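Local coordinates for ActII protein (Streptomyces coelicolor, PDB 2OPT), which represses transcription as a TetR-family regulator that probably binds operator DNA, and binds the antibiotic actinorhodin and its biosynthetic precursor (S)-DNPA, at the interface of chains A and B. Coordinates in Å, arbitrary orientation; residue numbers count along the deposited sequence, not the author numbering. Chains: chain A/B, ActII protein.

The interface of chains A and B. Residues chain A 129-130, 133, 137, 208, 212; chain B 203, 207.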
ATOM      1  N   GLU A 129       0.813   4.175  20.965  1.00 41.91           N
ATOM      2  CA  GLU A 129       0.153   3.483  19.845  1.00 41.60           C
ATOM      3  C   GLU A 129       0.120   4.328  18.596  1.00 38.72           C
ATOM      4  O   GLU A 129       0.196   3.800  17.506  1.00 37.85           O
ATOM      5  CB  GLU A 129      -1.284   3.073  20.155  1.00 42.79           C
ATOM      6  CG  GLU A 129      -1.382   1.752  20.962  1.00 46.28           C
ATOM      7  CD  GLU A 129      -2.811   1.177  21.007  1.00 51.00           C
ATOM      8  OE1 GLU A 129      -3.771   1.851  20.498  1.00 54.98           O
ATOM      9  OE2 GLU A 129      -2.954   0.042  21.562  1.00 55.98           O
ATOM     10  N   LEU A 130      -0.082   5.627  18.762  1.00 37.30           N
ATOM     11  CA  LEU A 130      -0.196   6.561  17.627  1.00 36.37           C
ATOM     12  C   LEU A 130       1.175   6.759  16.978  1.00 34.07           C
ATOM     13  O   LEU A 130       1.351   6.950  15.729  1.00 33.79           O
ATOM     14  CB  LEU A 130      -0.769   7.913  18.123  1.00 37.23           C
ATOM     15  CG  LEU A 130      -0.845   9.100  17.123  1.00 35.57           C
ATOM     16  CD1 LEU A 130      -1.825   8.761  16.064  1.00 37.21           C
ATOM     17  CD2 LEU A 130      -1.357  10.329  17.834  1.00 36.21           C
ATOM     18  N   TYR A 133       1.943   3.114  15.340  1.00 33.20           N
ATOM     19  CA  TYR A 133       1.102   2.966  14.148  1.00 32.77           C
ATOM     20  C   TYR A 133       1.404   4.034  13.085  1.00 32.78           C
ATOM     21  O   TYR A 133       1.441   3.725  11.870  1.00 32.04           O
ATOM     22  CB  TYR A 133      -0.404   2.874  14.485  1.00 36.70           C
ATOM     23  CG  TYR A 133      -1.213   2.649  13.237  1.00 37.97           C
ATOM     24  CD1 TYR A 133      -1.328   1.376  12.672  1.00 42.48           C
ATOM     25  CD2 TYR A 133      -1.846   3.720  12.604  1.00 37.56           C
ATOM     26  CE1 TYR A 133      -2.033   1.183  11.494  1.00 43.04           C
ATOM     27  CE2 TYR A 133      -2.550   3.544  11.411  1.00 36.10           C
ATOM     28  CZ  TYR A 133      -2.622   2.290  10.861  1.00 41.44           C
ATOM     29  OH  TYR A 133      -3.335   2.143   9.699  1.00 41.74           O
ATOM     30  N   LEU A 137       2.074   3.589   9.098  1.00 32.12           N
ATOM     31  CA  LEU A 137       1.181   4.159   8.117  1.00 30.62           C
ATOM     32  C   LEU A 137       2.000   5.104   7.211  1.00 30.61           C
ATOM     33  O   LEU A 137       1.820   5.154   6.010  1.00 32.21           O
ATOM     34  CB  LEU A 137       0.019   4.930   8.800  1.00 32.07           C
ATOM     35  CG  LEU A 137      -0.916   5.718   7.833  1.00 30.48           C
ATOM     36  CD1 LEU A 137      -1.579   4.733   6.905  1.00 33.84           C
ATOM     37  CD2 LEU A 137      -1.999   6.618   8.486  1.00 28.20           C
ATOM     38  N   ILE A 208      -1.871  12.856   6.335  1.00 27.21           N
ATOM     39  CA  ILE A 208      -1.467  11.925   7.431  1.00 27.46           C
ATOM     40  C   ILE A 208      -0.873  12.693   8.614  1.00 28.08           C
ATOM     41  O   ILE A 208      -1.195  12.404   9.753  1.00 28.38           O
ATOM     42  CB  ILE A 208      -0.453  10.876   6.925  1.00 26.67           C
ATOM     43  CG1 ILE A 208      -1.118  10.011   5.832  1.00 28.26           C
ATOM     44  CG2 ILE A 208       0.164  10.107   8.115  1.00 28.66           C
ATOM     45  CD1 ILE A 208      -0.181   9.045   5.015  1.00 25.84           C
ATOM     46  N   LEU A 212      -2.267  12.868  12.373  1.00 28.32           N
ATOM     47  CA  LEU A 212      -1.402  12.524  13.516  1.00 29.92           C
ATOM     48  C   LEU A 212      -1.384  13.609  14.603  1.00 32.13           C
ATOM     49  O   LEU A 212      -1.605  13.310  15.790  1.00 31.92           O
ATOM     50  CB  LEU A 212       0.045  12.228  13.045  1.00 30.70           C
ATOM     51  CG  LEU A 212       0.258  10.904  12.284  1.00 29.12           C
ATOM     52  CD1 LEU A 212       1.708  10.857  11.700  1.00 28.60           C
ATOM     53  CD2 LEU A 212       0.004   9.683  13.140  1.00 30.19           C
TER
ATOM     54  N   LEU B 203      -7.646   3.368  14.056  1.00 34.82           N
ATOM     55  CA  LEU B 203      -6.673   4.400  14.217  1.00 36.47           C
ATOM     56  C   LEU B 203      -6.371   5.073  12.889  1.00 34.20           C
ATOM     57  O   LEU B 203      -6.372   6.309  12.780  1.00 36.44           O
ATOM     58  CB  LEU B 203      -5.364   3.846  14.798  1.00 39.21           C
ATOM     59  CG  LEU B 203      -4.968   4.264  16.206  1.00 45.05           C
ATOM     60  CD1 LEU B 203      -3.657   3.585  16.539  1.00 47.92           C
ATOM     61  CD2 LEU B 203      -4.859   5.804  16.333  1.00 48.01           C
ATOM     62  N   ILE B 207      -7.043   8.952  11.599  1.00 30.20           N
ATOM     63  CA  ILE B 207      -5.961   9.765  11.152  1.00 30.52           C
ATOM     64  C   ILE B 207      -6.283  10.351   9.793  1.00 30.50           C
ATOM     65  O   ILE B 207      -6.131  11.555   9.619  1.00 32.66           O
ATOM     66  CB  ILE B 207      -4.600   8.988  11.100  1.00 31.04           C
ATOM     67  CG1 ILE B 207      -4.119   8.665  12.523  1.00 34.00           C
ATOM     68  CG2 ILE B 207      -3.534   9.831  10.338  1.00 32.97           C
ATOM     69  CD1 ILE B 207      -3.128   7.453  12.652  1.00 34.57           C
TER
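B:Ile207 pushes its side chain into a hydrophobic groove between two helices of chain A, where A:Leu130, A:Tyr133 and A:Leu137 come from one helix and A:Ile208 and A:Leu212 from the other. Its two branches divide the work. The longer one, with CG1 anti to the carbonyl carbon (chi1 -69°), carries the terminal methyl to the meeting point of three side chains: B:Ile207 CD1 lies 3.9 Å from A:Leu130 CD1, an equal 3.9 Å from A:Leu212 CD2, and beside the A:Tyr133 ring. The leucines and the tyrosine all cross the isoleucine at a slant, the tyrosine with the edge of its ring, with B:Ile207 CD1 in the ring plane and 3.9 Å from A:Tyr133 CD2. The shorter branch, CG2, meets A:Leu137 tip to tip, 4.0 Å from its CD2.

A second apolar contact is made by B:Leu203, whose side chain runs past A:Tyr133 in the opposite direction. Its CD1 packs 3.9 Å from A:Tyr133 CB, and its CB lies over the face of the ring, above A:Tyr133 CD2. The tyrosine CG stands anti to its own backbone N (chi1 -177°), which turns the ring's CD2 edge to B:Ile207 and one face to B:Leu203.

Methyl groups also rest against the chain A backbone. B:Ile207 CG2 is 3.5 Å from the carbonyl oxygen A:Ile208 O, while B:Leu203 CD1 sits 4.0 Å from A:Glu129 O; both are van der Waals contacts.

An alanine in place of B:Ile207 would remove both reaching methyls and would probably leave A:Leu130, A:Leu212 and the tyrosine edge without their shared partner, weakening the hold between the subunits.

Helix 197-216 of chain B thus packs against helices 128-150 and 197-219 of chain A. The twofold axis repeats the patch with the chains exchanged, in keeping with the helical dimer interface typical of TetR-family C-terminal domains, away from the N-terminal helix-turn-helix.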